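Local coordinates for electron transfer flavoprotein, beta subunit (Thermotoga maritima, PDB 7KOE) that probably passes electrons between redox partners as the FAD-binding beta subunit of an electron transfer flavoprotein, at residues P47-A52 against T194-E198; D127-K133 against L189-I195. All blocks are in the same frame, centred on the assembly; numbering follows the deposited sequence.

Interaction 1 of 2, residues P47-A52 against T194-E198. With FAD (flavin-adenine dinucleotide), chain I.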
ATOM      1  N   PRO A  47      -1.781 -10.174 -40.108  1.00 25.83           N
ATOM      2  CA  PRO A  47      -2.768 -10.737 -41.042  1.00 25.83           C
ATOM      3  C   PRO A  47      -2.574 -10.318 -42.486  1.00 25.83           C
ATOM      4  O   PRO A  47      -3.074 -11.010 -43.379  1.00 25.83           O
ATOM      5  CB  PRO A  47      -4.101 -10.218 -40.492  1.00 25.83           C
ATOM      6  CG  PRO A  47      -3.830  -9.923 -39.070  1.00 25.83           C
ATOM      7  CD  PRO A  47      -2.425  -9.434 -39.015  1.00 25.83           C
ATOM      8  N   ASP A  48      -1.872  -9.215 -42.752  1.00 27.93           N
ATOM      9  CA  ASP A  48      -1.451  -8.923 -44.117  1.00 27.93           C
ATOM     10  C   ASP A  48      -0.365  -9.874 -44.596  1.00 27.93           C
ATOM     11  O   ASP A  48      -0.188 -10.027 -45.806  1.00 27.93           O
ATOM     12  CB  ASP A  48      -0.949  -7.484 -44.227  1.00 27.93           C
ATOM     13  CG  ASP A  48      -2.068  -6.457 -44.197  1.00 27.93           C
ATOM     14  OD1 ASP A  48      -3.169  -6.756 -44.697  1.00 27.93           O
ATOM     15  OD2 ASP A  48      -1.846  -5.348 -43.675  1.00 27.93           O
ATOM     16  N   ASP A  49       0.364 -10.507 -43.677  1.00 26.71           N
ATOM     17  CA  ASP A  49       1.433 -11.428 -44.037  1.00 26.71           C
ATOM     18  C   ASP A  49       0.980 -12.869 -44.146  1.00 26.71           C
ATOM     19  O   ASP A  49       1.703 -13.678 -44.731  1.00 26.71           O
ATOM     20  CB  ASP A  49       2.577 -11.348 -43.028  1.00 26.71           C
ATOM     21  CG  ASP A  49       3.401 -10.110 -43.202  1.00 26.71           C
ATOM     22  OD1 ASP A  49       4.272 -10.115 -44.091  1.00 26.71           O
ATOM     23  OD2 ASP A  49       3.182  -9.127 -42.479  1.00 26.71           O
ATOM     24  N   GLU A  50      -0.183 -13.217 -43.596  1.00 26.73           N
ATOM     25  CA  GLU A  50      -0.733 -14.540 -43.857  1.00 26.73           C
ATOM     26  C   GLU A  50      -1.164 -14.679 -45.309  1.00 26.73           C
ATOM     27  O   GLU A  50      -1.132 -15.782 -45.861  1.00 26.73           O
ATOM     28  CB  GLU A  50      -1.906 -14.819 -42.922  1.00 26.73           C
ATOM     29  CG  GLU A  50      -1.501 -15.097 -41.490  1.00 26.73           C
ATOM     30  CD  GLU A  50      -2.659 -14.975 -40.519  1.00 26.73           C
ATOM     31  OE1 GLU A  50      -3.823 -15.101 -40.958  1.00 26.73           O
ATOM     32  OE2 GLU A  50      -2.410 -14.750 -39.317  1.00 26.73           O
ATOM     33  N   ARG A  51      -1.555 -13.573 -45.943  1.00 25.91           N
ATOM     34  CA  ARG A  51      -1.827 -13.596 -47.374  1.00 25.91           C
ATOM     35  C   ARG A  51      -0.539 -13.670 -48.174  1.00 25.91           C
ATOM     36  O   ARG A  51      -0.526 -14.224 -49.278  1.00 25.91           O
ATOM     37  CB  ARG A  51      -2.630 -12.364 -47.779  1.00 25.91           C
ATOM     38  CG  ARG A  51      -3.664 -11.931 -46.764  1.00 25.91           C
ATOM     39  CD  ARG A  51      -4.766 -12.951 -46.647  1.00 25.91           C
ATOM     40  NE  ARG A  51      -6.005 -12.389 -46.126  1.00 25.91           N
ATOM     41  CZ  ARG A  51      -6.274 -12.239 -44.835  1.00 25.91           C
ATOM     42  NH1 ARG A  51      -5.388 -12.602 -43.922  1.00 25.91           N
ATOM     43  NH2 ARG A  51      -7.431 -11.721 -44.456  1.00 25.91           N
ATOM     44  N   ALA A  52       0.548 -13.116 -47.638  1.00 23.41           N
ATOM     45  CA  ALA A  52       1.840 -13.221 -48.303  1.00 23.41           C
ATOM     46  C   ALA A  52       2.402 -14.629 -48.187  1.00 23.41           C
ATOM     47  O   ALA A  52       3.047 -15.122 -49.117  1.00 23.41           O
ATOM     48  CB  ALA A  52       2.816 -12.207 -47.716  1.00 23.41           C
ATOM     49  N   THR A 194       4.040  -6.448 -52.053  1.00 25.25           N
ATOM     50  CA  THR A 194       3.508  -5.949 -50.790  1.00 25.25           C
ATOM     51  C   THR A 194       2.019  -6.257 -50.811  1.00 25.25           C
ATOM     52  O   THR A 194       1.257  -5.610 -51.533  1.00 25.25           O
ATOM     53  CB  THR A 194       3.795  -4.459 -50.630  1.00 25.25           C
ATOM     54  OG1 THR A 194       5.201  -4.262 -50.442  1.00 25.25           O
ATOM     55  CG2 THR A 194       3.081  -3.879 -49.456  1.00 25.25           C
ATOM     56  N   ILE A 195       1.621  -7.265 -50.050  1.00 25.33           N
ATOM     57  CA  ILE A 195       0.356  -7.964 -50.243  1.00 25.33           C
ATOM     58  C   ILE A 195      -0.691  -7.415 -49.287  1.00 25.33           C
ATOM     59  O   ILE A 195      -0.402  -7.159 -48.113  1.00 25.33           O
ATOM     60  CB  ILE A 195       0.551  -9.478 -50.040  1.00 25.33           C
ATOM     61  CG1 ILE A 195       1.809  -9.959 -50.759  1.00 25.33           C
ATOM     62  CG2 ILE A 195      -0.643 -10.241 -50.530  1.00 25.33           C
ATOM     63  CD1 ILE A 195       1.742  -9.864 -52.252  1.00 25.33           C
ATOM     64  N   THR A 196      -1.911  -7.237 -49.788  1.00 29.16           N
ATOM     65  CA  THR A 196      -3.040  -6.822 -48.975  1.00 29.16           C
ATOM     66  C   THR A 196      -3.808  -8.034 -48.453  1.00 29.16           C
ATOM     67  O   THR A 196      -3.419  -9.183 -48.656  1.00 29.16           O
ATOM     68  CB  THR A 196      -3.973  -5.921 -49.776  1.00 29.16           C
ATOM     69  OG1 THR A 196      -4.435  -6.627 -50.931  1.00 29.16           O
ATOM     70  CG2 THR A 196      -3.259  -4.670 -50.205  1.00 29.16           C
ATOM     71  N   ASP A 197      -4.926  -7.768 -47.775  1.00 32.46           N
ATOM     72  CA  ASP A 197      -5.805  -8.837 -47.319  1.00 32.46           C
ATOM     73  C   ASP A 197      -6.604  -9.449 -48.457  1.00 32.46           C
ATOM     74  O   ASP A 197      -7.010 -10.611 -48.366  1.00 32.46           O
ATOM     75  CB  ASP A 197      -6.788  -8.323 -46.268  1.00 32.46           C
ATOM     76  CG  ASP A 197      -6.106  -7.679 -45.088  1.00 32.46           C
ATOM     77  OD1 ASP A 197      -6.137  -6.434 -44.995  1.00 32.46           O
ATOM     78  OD2 ASP A 197      -5.551  -8.411 -44.243  1.00 32.46           O
ATOM     79  N   GLU A 198      -6.845  -8.695 -49.523  1.00 33.87           N
ATOM     80  CA  GLU A 198      -7.785  -9.105 -50.554  1.00 33.87           C
ATOM     81  C   GLU A 198      -7.163  -9.992 -51.617  1.00 33.87           C
ATOM     82  O   GLU A 198      -7.840 -10.313 -52.598  1.00 33.87           O
ATOM     83  CB  GLU A 198      -8.414  -7.880 -51.224  1.00 33.87           C
ATOM     84  CG  GLU A 198      -9.303  -7.042 -50.319  1.00 33.87           C
ATOM     85  CD  GLU A 198      -8.546  -5.938 -49.609  1.00 33.87           C
ATOM     86  OE1 GLU A 198      -7.353  -5.742 -49.918  1.00 33.87           O
ATOM     87  OE2 GLU A 198      -9.141  -5.267 -48.740  1.00 33.87           O
TER
HETATM   88  PA  FAD I 301       5.248  -2.326 -41.685  1.00 30.92           P
HETATM   89  O1A FAD I 301       4.001  -1.602 -42.056  1.00 30.92           O
HETATM   90  O2A FAD I 301       6.552  -1.808 -42.185  1.00 30.92           O
HETATM   91  O5B FAD I 301       5.110  -3.865 -42.094  1.00 30.92           O
HETATM   92  C5B FAD I 301       5.060  -4.182 -43.503  1.00 30.92           C
HETATM   93  C4B FAD I 301       5.584  -5.579 -43.719  1.00 30.92           C
HETATM   94  O4B FAD I 301       7.026  -5.579 -43.565  1.00 30.92           O
HETATM   95  C3B FAD I 301       5.111  -6.647 -42.731  1.00 30.92           C
HETATM   96  O3B FAD I 301       3.845  -7.179 -43.095  1.00 30.92           O
HETATM   97  C2B FAD I 301       6.218  -7.688 -42.894  1.00 30.92           C
HETATM   98  O2B FAD I 301       6.063  -8.467 -44.060  1.00 30.92           O
HETATM   99  C1B FAD I 301       7.448  -6.792 -42.984  1.00 30.92           C
HETATM  100  N9A FAD I 301       8.019  -6.501 -41.683  1.00 30.92           N
HETATM  101  C8A FAD I 301       7.649  -5.521 -40.807  1.00 30.92           C
HETATM  102  N7A FAD I 301       8.359  -5.533 -39.705  1.00 30.92           N
HETATM  103  C5A FAD I 301       9.242  -6.591 -39.869  1.00 30.92           C
HETATM  104  C6A FAD I 301      10.254  -7.125 -39.051  1.00 30.92           C
HETATM  105  N6A FAD I 301      10.561  -6.651 -37.849  1.00 30.92           N
HETATM  106  N1A FAD I 301      10.939  -8.191 -39.528  1.00 30.92           N
HETATM  107  C2A FAD I 301      10.623  -8.667 -40.737  1.00 30.92           C
HETATM  108  N3A FAD I 301       9.697  -8.246 -41.592  1.00 30.92           N
HETATM  109  C4A FAD I 301       9.036  -7.193 -41.088  1.00 30.92           C
HETATM  110  N1  FAD I 301       8.712   3.074 -37.188  1.00 30.92           N
HETATM  111  C2  FAD I 301       8.812   3.990 -38.173  1.00 30.92           C
HETATM  112  O2  FAD I 301       9.656   3.873 -39.059  1.00 30.92           O
HETATM  113  N3  FAD I 301       7.997   5.070 -38.236  1.00 30.92           N
HETATM  114  C4  FAD I 301       7.021   5.296 -37.299  1.00 30.92           C
HETATM  115  O4  FAD I 301       6.307   6.281 -37.394  1.00 30.92           O
HETATM  116  C4X FAD I 301       6.884   4.369 -36.257  1.00 30.92           C
HETATM  117  N5  FAD I 301       5.959   4.573 -35.356  1.00 30.92           N
HETATM  118  C5X FAD I 301       5.850   3.654 -34.348  1.00 30.92           C
HETATM  119  C6  FAD I 301       4.864   3.857 -33.367  1.00 30.92           C
HETATM  120  C7  FAD I 301       4.698   2.979 -32.326  1.00 30.92           C
HETATM  121  C7M FAD I 301       3.633   3.229 -31.290  1.00 30.92           C
HETATM  122  C8  FAD I 301       5.534   1.842 -32.237  1.00 30.92           C
HETATM  123  C8M FAD I 301       5.369   0.863 -31.104  1.00 30.92           C
HETATM  124  C9  FAD I 301       6.503   1.629 -33.194  1.00 30.92           C
HETATM  125  C9A FAD I 301       6.682   2.522 -34.261  1.00 30.92           C
HETATM  126  N10 FAD I 301       7.651   2.339 -35.242  1.00 30.92           N
HETATM  127  C10 FAD I 301       7.789   3.251 -36.268  1.00 30.92           C
HETATM  128  C1' FAD I 301       8.540   1.166 -35.183  1.00 30.92           C
HETATM  129  C2' FAD I 301       8.415   0.291 -36.415  1.00 30.92           C
HETATM  130  O2' FAD I 301       7.222  -0.473 -36.343  1.00 30.92           O
HETATM  131  C3' FAD I 301       9.601  -0.666 -36.539  1.00 30.92           C
HETATM  132  O3' FAD I 301      10.720   0.053 -37.040  1.00 30.92           O
HETATM  133  C4' FAD I 301       9.320  -1.873 -37.436  1.00 30.92           C
HETATM  134  O4' FAD I 301      10.546  -2.427 -37.918  1.00 30.92           O
HETATM  135  C5' FAD I 301       8.440  -1.525 -38.613  1.00 30.92           C
HETATM  136  O5' FAD I 301       7.129  -2.120 -38.431  1.00 30.92           O
HETATM  137  P   FAD I 301       5.846  -1.361 -39.010  1.00 30.92           P
HETATM  138  O1P FAD I 301       4.840  -1.194 -37.923  1.00 30.92           O
HETATM  139  O2P FAD I 301       6.328  -0.143 -39.720  1.00 30.92           O
HETATM  140  O3P FAD I 301       5.319  -2.413 -40.091  1.00 30.92           O
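The side chain of R51 lies across the backbone of T196 and D197, its CG 3.3 Å from T196 O. A sharp bend at the second torsion (chi2 -67°) turns the chain along this turn and brings the guanidinium beside D197. There NE donates to D197 O at 3.0 Å, reaching a lone pair in the carbonyl plane, although the oxygen sits somewhat out of the guanidinium plane. The carboxylate of the same aspartate comes over a face of the guanidinium, with R51 NH2 and D197 OD2 3.8 Å apart; no N-H points at that oxygen, and the salt bridge is a long one of charge alone. With an alanine here, D197 O would probably lose this donor and the D197 carboxylate its nearby positive charge. The carboxylates of D48 and D197 lie close together with their planes 42° apart, while D48 OD2 also has a weak bond from Q134 N. The arrangement belongs to the Rossmann-like alpha/beta fold of the HUP clan: helix 47-63 runs over one face of the central sheet, and its first residues meet the chain as it leaves strand 191-195. I195 points from that strand into the helix and divides its branches between two neighbours, CG2 against R51 CB at 4.0 Å and CG1 against A52 CB at 3.9 Å. T196 is directed elsewhere, its hydroxyl bonded to V159 O of the adjoining strand. D49 CB points away from 194-198, and its carboxylate lies at the adenosine ribose of FAD, where OD1 meets the O2B hydroxyl; N46 ND2 bonds the other carboxylate oxygen, OD2.

Interaction 2 of 2, residues D127-K133 against L189-I195. With FAD (flavin-adenine dinucleotide), chain I.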
ATOM      1  N   ASP A 127      14.388 -13.871 -56.164  1.00 38.04           N
ATOM      2  CA  ASP A 127      13.544 -13.491 -57.287  1.00 38.04           C
ATOM      3  C   ASP A 127      12.305 -12.717 -56.874  1.00 38.04           C
ATOM      4  O   ASP A 127      11.710 -12.044 -57.721  1.00 38.04           O
ATOM      5  CB  ASP A 127      13.105 -14.735 -58.061  1.00 38.04           C
ATOM      6  CG  ASP A 127      14.246 -15.394 -58.797  1.00 38.04           C
ATOM      7  OD1 ASP A 127      13.977 -16.194 -59.716  1.00 38.04           O
ATOM      8  OD2 ASP A 127      15.412 -15.115 -58.455  1.00 38.04           O
ATOM      9  N   LEU A 128      11.899 -12.793 -55.610  1.00 29.66           N
ATOM     10  CA  LEU A 128      10.659 -12.166 -55.172  1.00 29.66           C
ATOM     11  C   LEU A 128      10.693 -12.006 -53.664  1.00 29.66           C
ATOM     12  O   LEU A 128      11.027 -12.951 -52.952  1.00 29.66           O
ATOM     13  CB  LEU A 128       9.446 -13.002 -55.585  1.00 29.66           C
ATOM     14  CG  LEU A 128       8.074 -12.340 -55.530  1.00 29.66           C
ATOM     15  CD1 LEU A 128       8.125 -10.935 -56.079  1.00 29.66           C
ATOM     16  CD2 LEU A 128       7.085 -13.164 -56.312  1.00 29.66           C
ATOM     17  N   ILE A 129      10.343 -10.822 -53.180  1.00 25.33           N
ATOM     18  CA  ILE A 129      10.243 -10.558 -51.753  1.00 25.33           C
ATOM     19  C   ILE A 129       8.800 -10.187 -51.452  1.00 25.33           C
ATOM     20  O   ILE A 129       8.283  -9.202 -51.990  1.00 25.33           O
ATOM     21  CB  ILE A 129      11.202  -9.449 -51.304  1.00 25.33           C
ATOM     22  CG1 ILE A 129      12.643  -9.929 -51.419  1.00 25.33           C
ATOM     23  CG2 ILE A 129      10.896  -9.028 -49.883  1.00 25.33           C
ATOM     24  CD1 ILE A 129      13.655  -8.895 -51.039  1.00 25.33           C
ATOM     25  N   LEU A 130       8.149 -10.971 -50.606  1.00 23.40           N
ATOM     26  CA  LEU A 130       6.756 -10.745 -50.256  1.00 23.40           C
ATOM     27  C   LEU A 130       6.682 -10.164 -48.854  1.00 23.40           C
ATOM     28  O   LEU A 130       7.116 -10.801 -47.895  1.00 23.40           O
ATOM     29  CB  LEU A 130       5.959 -12.043 -50.328  1.00 23.40           C
ATOM     30  CG  LEU A 130       6.079 -12.863 -51.603  1.00 23.40           C
ATOM     31  CD1 LEU A 130       5.282 -14.125 -51.474  1.00 23.40           C
ATOM     32  CD2 LEU A 130       5.563 -12.063 -52.743  1.00 23.40           C
ATOM     33  N   THR A 131       6.144  -8.962 -48.735  1.00 23.97           N
ATOM     34  CA  THR A 131       5.806  -8.405 -47.438  1.00 23.97           C
ATOM     35  C   THR A 131       4.303  -8.200 -47.374  1.00 23.97           C
ATOM     36  O   THR A 131       3.577  -8.444 -48.337  1.00 23.97           O
ATOM     37  CB  THR A 131       6.536  -7.080 -47.173  1.00 23.97           C
ATOM     38  OG1 THR A 131       5.955  -6.042 -47.965  1.00 23.97           O
ATOM     39  CG2 THR A 131       8.010  -7.192 -47.503  1.00 23.97           C
ATOM     40  N   GLY A 132       3.837  -7.765 -46.229  1.00 25.62           N
ATOM     41  CA  GLY A 132       2.450  -7.390 -46.096  1.00 25.62           C
ATOM     42  C   GLY A 132       2.258  -5.915 -46.327  1.00 25.62           C
ATOM     43  O   GLY A 132       3.216  -5.152 -46.394  1.00 25.62           O
ATOM     44  N   LYS A 133       0.992  -5.524 -46.460  1.00 29.66           N
ATOM     45  CA  LYS A 133       0.677  -4.123 -46.705  1.00 29.66           C
ATOM     46  C   LYS A 133       0.993  -3.276 -45.482  1.00 29.66           C
ATOM     47  O   LYS A 133       1.525  -2.168 -45.599  1.00 29.66           O
ATOM     48  CB  LYS A 133      -0.789  -3.985 -47.111  1.00 29.66           C
ATOM     49  CG  LYS A 133      -1.194  -2.590 -47.509  1.00 29.66           C
ATOM     50  CD  LYS A 133      -2.182  -2.002 -46.521  1.00 29.66           C
ATOM     51  CE  LYS A 133      -2.471  -0.552 -46.844  1.00 29.66           C
ATOM     52  NZ  LYS A 133      -3.443   0.059 -45.899  1.00 29.66           N
ATOM     53  N   LEU A 189      10.968  -9.137 -62.465  1.00 48.33           N
ATOM     54  CA  LEU A 189      11.660  -9.843 -61.398  1.00 48.33           C
ATOM     55  C   LEU A 189      13.166  -9.611 -61.519  1.00 48.33           C
ATOM     56  O   LEU A 189      13.705  -9.611 -62.628  1.00 48.33           O
ATOM     57  CB  LEU A 189      11.350 -11.337 -61.443  1.00 48.33           C
ATOM     58  CG  LEU A 189       9.900 -11.762 -61.199  1.00 48.33           C
ATOM     59  CD1 LEU A 189       9.837 -13.249 -60.906  1.00 48.33           C
ATOM     60  CD2 LEU A 189       9.257 -10.967 -60.074  1.00 48.33           C
ATOM     61  N   PRO A 190      13.879  -9.416 -60.398  1.00 41.86           N
ATOM     62  CA  PRO A 190      13.490  -9.486 -58.985  1.00 41.86           C
ATOM     63  C   PRO A 190      12.669  -8.305 -58.487  1.00 41.86           C
ATOM     64  O   PRO A 190      13.055  -7.159 -58.687  1.00 41.86           O
ATOM     65  CB  PRO A 190      14.836  -9.522 -58.258  1.00 41.86           C
ATOM     66  CG  PRO A 190      15.864  -9.759 -59.310  1.00 41.86           C
ATOM     67  CD  PRO A 190      15.314  -9.142 -60.532  1.00 41.86           C
ATOM     68  N   ALA A 191      11.542  -8.604 -57.848  1.00 34.77           N
ATOM     69  CA  ALA A 191      10.605  -7.594 -57.391  1.00 34.77           C
ATOM     70  C   ALA A 191      10.347  -7.765 -55.905  1.00 34.77           C
ATOM     71  O   ALA A 191      10.630  -8.808 -55.320  1.00 34.77           O
ATOM     72  CB  ALA A 191       9.283  -7.675 -58.155  1.00 34.77           C
ATOM     73  N   VAL A 192       9.805  -6.719 -55.297  1.00 27.81           N
ATOM     74  CA  VAL A 192       9.410  -6.739 -53.896  1.00 27.81           C
ATOM     75  C   VAL A 192       7.915  -6.464 -53.865  1.00 27.81           C
ATOM     76  O   VAL A 192       7.477  -5.323 -54.047  1.00 27.81           O
ATOM     77  CB  VAL A 192      10.186  -5.724 -53.054  1.00 27.81           C
ATOM     78  CG1 VAL A 192       9.644  -5.676 -51.636  1.00 27.81           C
ATOM     79  CG2 VAL A 192      11.649  -6.086 -53.035  1.00 27.81           C
ATOM     80  N   LEU A 193       7.123  -7.506 -53.658  1.00 25.94           N
ATOM     81  CA  LEU A 193       5.688  -7.324 -53.573  1.00 25.94           C
ATOM     82  C   LEU A 193       5.296  -6.853 -52.180  1.00 25.94           C
ATOM     83  O   LEU A 193       6.096  -6.841 -51.246  1.00 25.94           O
ATOM     84  CB  LEU A 193       4.960  -8.614 -53.924  1.00 25.94           C
ATOM     85  CG  LEU A 193       4.967  -8.992 -55.400  1.00 25.94           C
ATOM     86  CD1 LEU A 193       4.132 -10.222 -55.651  1.00 25.94           C
ATOM     87  CD2 LEU A 193       4.432  -7.851 -56.188  1.00 25.94           C
ATOM     88  N   THR A 194       4.040  -6.448 -52.053  1.00 25.25           N
ATOM     89  CA  THR A 194       3.508  -5.949 -50.790  1.00 25.25           C
ATOM     90  C   THR A 194       2.019  -6.257 -50.811  1.00 25.25           C
ATOM     91  O   THR A 194       1.257  -5.610 -51.533  1.00 25.25           O
ATOM     92  CB  THR A 194       3.795  -4.459 -50.630  1.00 25.25           C
ATOM     93  OG1 THR A 194       5.201  -4.262 -50.442  1.00 25.25           O
ATOM     94  CG2 THR A 194       3.081  -3.879 -49.456  1.00 25.25           C
ATOM     95  N   ILE A 195       1.621  -7.265 -50.050  1.00 25.33           N
ATOM     96  CA  ILE A 195       0.356  -7.964 -50.243  1.00 25.33           C
ATOM     97  C   ILE A 195      -0.691  -7.415 -49.287  1.00 25.33           C
ATOM     98  O   ILE A 195      -0.402  -7.159 -48.113  1.00 25.33           O
ATOM     99  CB  ILE A 195       0.551  -9.478 -50.040  1.00 25.33           C
ATOM    100  CG1 ILE A 195       1.809  -9.959 -50.759  1.00 25.33           C
ATOM    101  CG2 ILE A 195      -0.643 -10.241 -50.530  1.00 25.33           C
ATOM    102  CD1 ILE A 195       1.742  -9.864 -52.252  1.00 25.33           C
TER
HETATM  103  PA  FAD I 301       5.248  -2.326 -41.685  1.00 30.92           P
HETATM  104  O1A FAD I 301       4.001  -1.602 -42.056  1.00 30.92           O
HETATM  105  O2A FAD I 301       6.552  -1.808 -42.185  1.00 30.92           O
HETATM  106  O5B FAD I 301       5.110  -3.865 -42.094  1.00 30.92           O
HETATM  107  C5B FAD I 301       5.060  -4.182 -43.503  1.00 30.92           C
HETATM  108  C4B FAD I 301       5.584  -5.579 -43.719  1.00 30.92           C
HETATM  109  O4B FAD I 301       7.026  -5.579 -43.565  1.00 30.92           O
HETATM  110  C3B FAD I 301       5.111  -6.647 -42.731  1.00 30.92           C
HETATM  111  O3B FAD I 301       3.845  -7.179 -43.095  1.00 30.92           O
HETATM  112  C2B FAD I 301       6.218  -7.688 -42.894  1.00 30.92           C
HETATM  113  O2B FAD I 301       6.063  -8.467 -44.060  1.00 30.92           O
HETATM  114  C1B FAD I 301       7.448  -6.792 -42.984  1.00 30.92           C
HETATM  115  N9A FAD I 301       8.019  -6.501 -41.683  1.00 30.92           N
HETATM  116  C8A FAD I 301       7.649  -5.521 -40.807  1.00 30.92           C
HETATM  117  N7A FAD I 301       8.359  -5.533 -39.705  1.00 30.92           N
HETATM  118  C5A FAD I 301       9.242  -6.591 -39.869  1.00 30.92           C
HETATM  119  C6A FAD I 301      10.254  -7.125 -39.051  1.00 30.92           C
HETATM  120  N6A FAD I 301      10.561  -6.651 -37.849  1.00 30.92           N
HETATM  121  N1A FAD I 301      10.939  -8.191 -39.528  1.00 30.92           N
HETATM  122  C2A FAD I 301      10.623  -8.667 -40.737  1.00 30.92           C
HETATM  123  N3A FAD I 301       9.697  -8.246 -41.592  1.00 30.92           N
HETATM  124  C4A FAD I 301       9.036  -7.193 -41.088  1.00 30.92           C
HETATM  125  N1  FAD I 301       8.712   3.074 -37.188  1.00 30.92           N
HETATM  126  C2  FAD I 301       8.812   3.990 -38.173  1.00 30.92           C
HETATM  127  O2  FAD I 301       9.656   3.873 -39.059  1.00 30.92           O
HETATM  128  N3  FAD I 301       7.997   5.070 -38.236  1.00 30.92           N
HETATM  129  C4  FAD I 301       7.021   5.296 -37.299  1.00 30.92           C
HETATM  130  O4  FAD I 301       6.307   6.281 -37.394  1.00 30.92           O
HETATM  131  C4X FAD I 301       6.884   4.369 -36.257  1.00 30.92           C
HETATM  132  N5  FAD I 301       5.959   4.573 -35.356  1.00 30.92           N
HETATM  133  C5X FAD I 301       5.850   3.654 -34.348  1.00 30.92           C
HETATM  134  C6  FAD I 301       4.864   3.857 -33.367  1.00 30.92           C
HETATM  135  C7  FAD I 301       4.698   2.979 -32.326  1.00 30.92           C
HETATM  136  C7M FAD I 301       3.633   3.229 -31.290  1.00 30.92           C
HETATM  137  C8  FAD I 301       5.534   1.842 -32.237  1.00 30.92           C
HETATM  138  C8M FAD I 301       5.369   0.863 -31.104  1.00 30.92           C
HETATM  139  C9  FAD I 301       6.503   1.629 -33.194  1.00 30.92           C
HETATM  140  C9A FAD I 301       6.682   2.522 -34.261  1.00 30.92           C
HETATM  141  N10 FAD I 301       7.651   2.339 -35.242  1.00 30.92           N
HETATM  142  C10 FAD I 301       7.789   3.251 -36.268  1.00 30.92           C
HETATM  143  C1' FAD I 301       8.540   1.166 -35.183  1.00 30.92           C
HETATM  144  C2' FAD I 301       8.415   0.291 -36.415  1.00 30.92           C
HETATM  145  O2' FAD I 301       7.222  -0.473 -36.343  1.00 30.92           O
HETATM  146  C3' FAD I 301       9.601  -0.666 -36.539  1.00 30.92           C
HETATM  147  O3' FAD I 301      10.720   0.053 -37.040  1.00 30.92           O
HETATM  148  C4' FAD I 301       9.320  -1.873 -37.436  1.00 30.92           C
HETATM  149  O4' FAD I 301      10.546  -2.427 -37.918  1.00 30.92           O
HETATM  150  C5' FAD I 301       8.440  -1.525 -38.613  1.00 30.92           C
HETATM  151  O5' FAD I 301       7.129  -2.120 -38.431  1.00 30.92           O
HETATM  152  P   FAD I 301       5.846  -1.361 -39.010  1.00 30.92           P
HETATM  153  O1P FAD I 301       4.840  -1.194 -37.923  1.00 30.92           O
HETATM  154  O2P FAD I 301       6.328  -0.143 -39.720  1.00 30.92           O
HETATM  155  O3P FAD I 301       5.319  -2.413 -40.091  1.00 30.92           O
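T131, opposite T194 in the parallel register, is hydrogen-bonded to the residues flanking it: I195 N donates to T131 O at 2.9 Å, and T131 N to L193 O at 3.3 Å from well above the carbonyl plane. This ladder sets the next residue, G132, whose N donates to the ribose hydroxyl O2B of FAD at 3.2 Å, with no side chain between backbone and ribose. The T131 hydroxyl, held between its own N and carbonyl carbon (chi1 73°), lies 3.1 Å from T194 OG1 and donates to G132 O, which T194 CG2 touches at 3.3 Å. Further back along the strands, I129 N bonds A191 O at 3.0 Å. I129 and V192 lie side by side on the face carrying the threonines, where C17 of strand 13-22 touches I129. On the other face L130 CD2 rests on L193 CB at 3.7 Å and L128 CD1 on L193 CG at 3.8 Å, with A56 and L59 of helix 47-63 against L130 and L128. A cis peptide precedes P190 at the start of the ladder. Such parallel pairing, with the nucleotide at the C-terminal end of the strand, is characteristic of Rossmann-like alpha/beta folds.

How the interactions relate
Interaction 1 and interaction 2 share T194 and I195, and their centres lie 11 Å apart. Strand 191-195 has 128-132 as its neighbour in the sheet and helix 47-63 over one face, a helix that also reaches strand 128-132 and the loop after it: A52 O lies 3.4 Å from L130 CD1, and D48 CB 3.5 Å from K133 N. The two contacts converge on FAD, since D49 of interaction 1 and G132 of interaction 2 both address its adenosine ribose, with D49 OD1 only 3.2 Å from G132 N. One brings a carboxylate from the helix, the other a backbone N-H from the strand end. M72, A103, T105, T140 and V143 bond the cofactor as well.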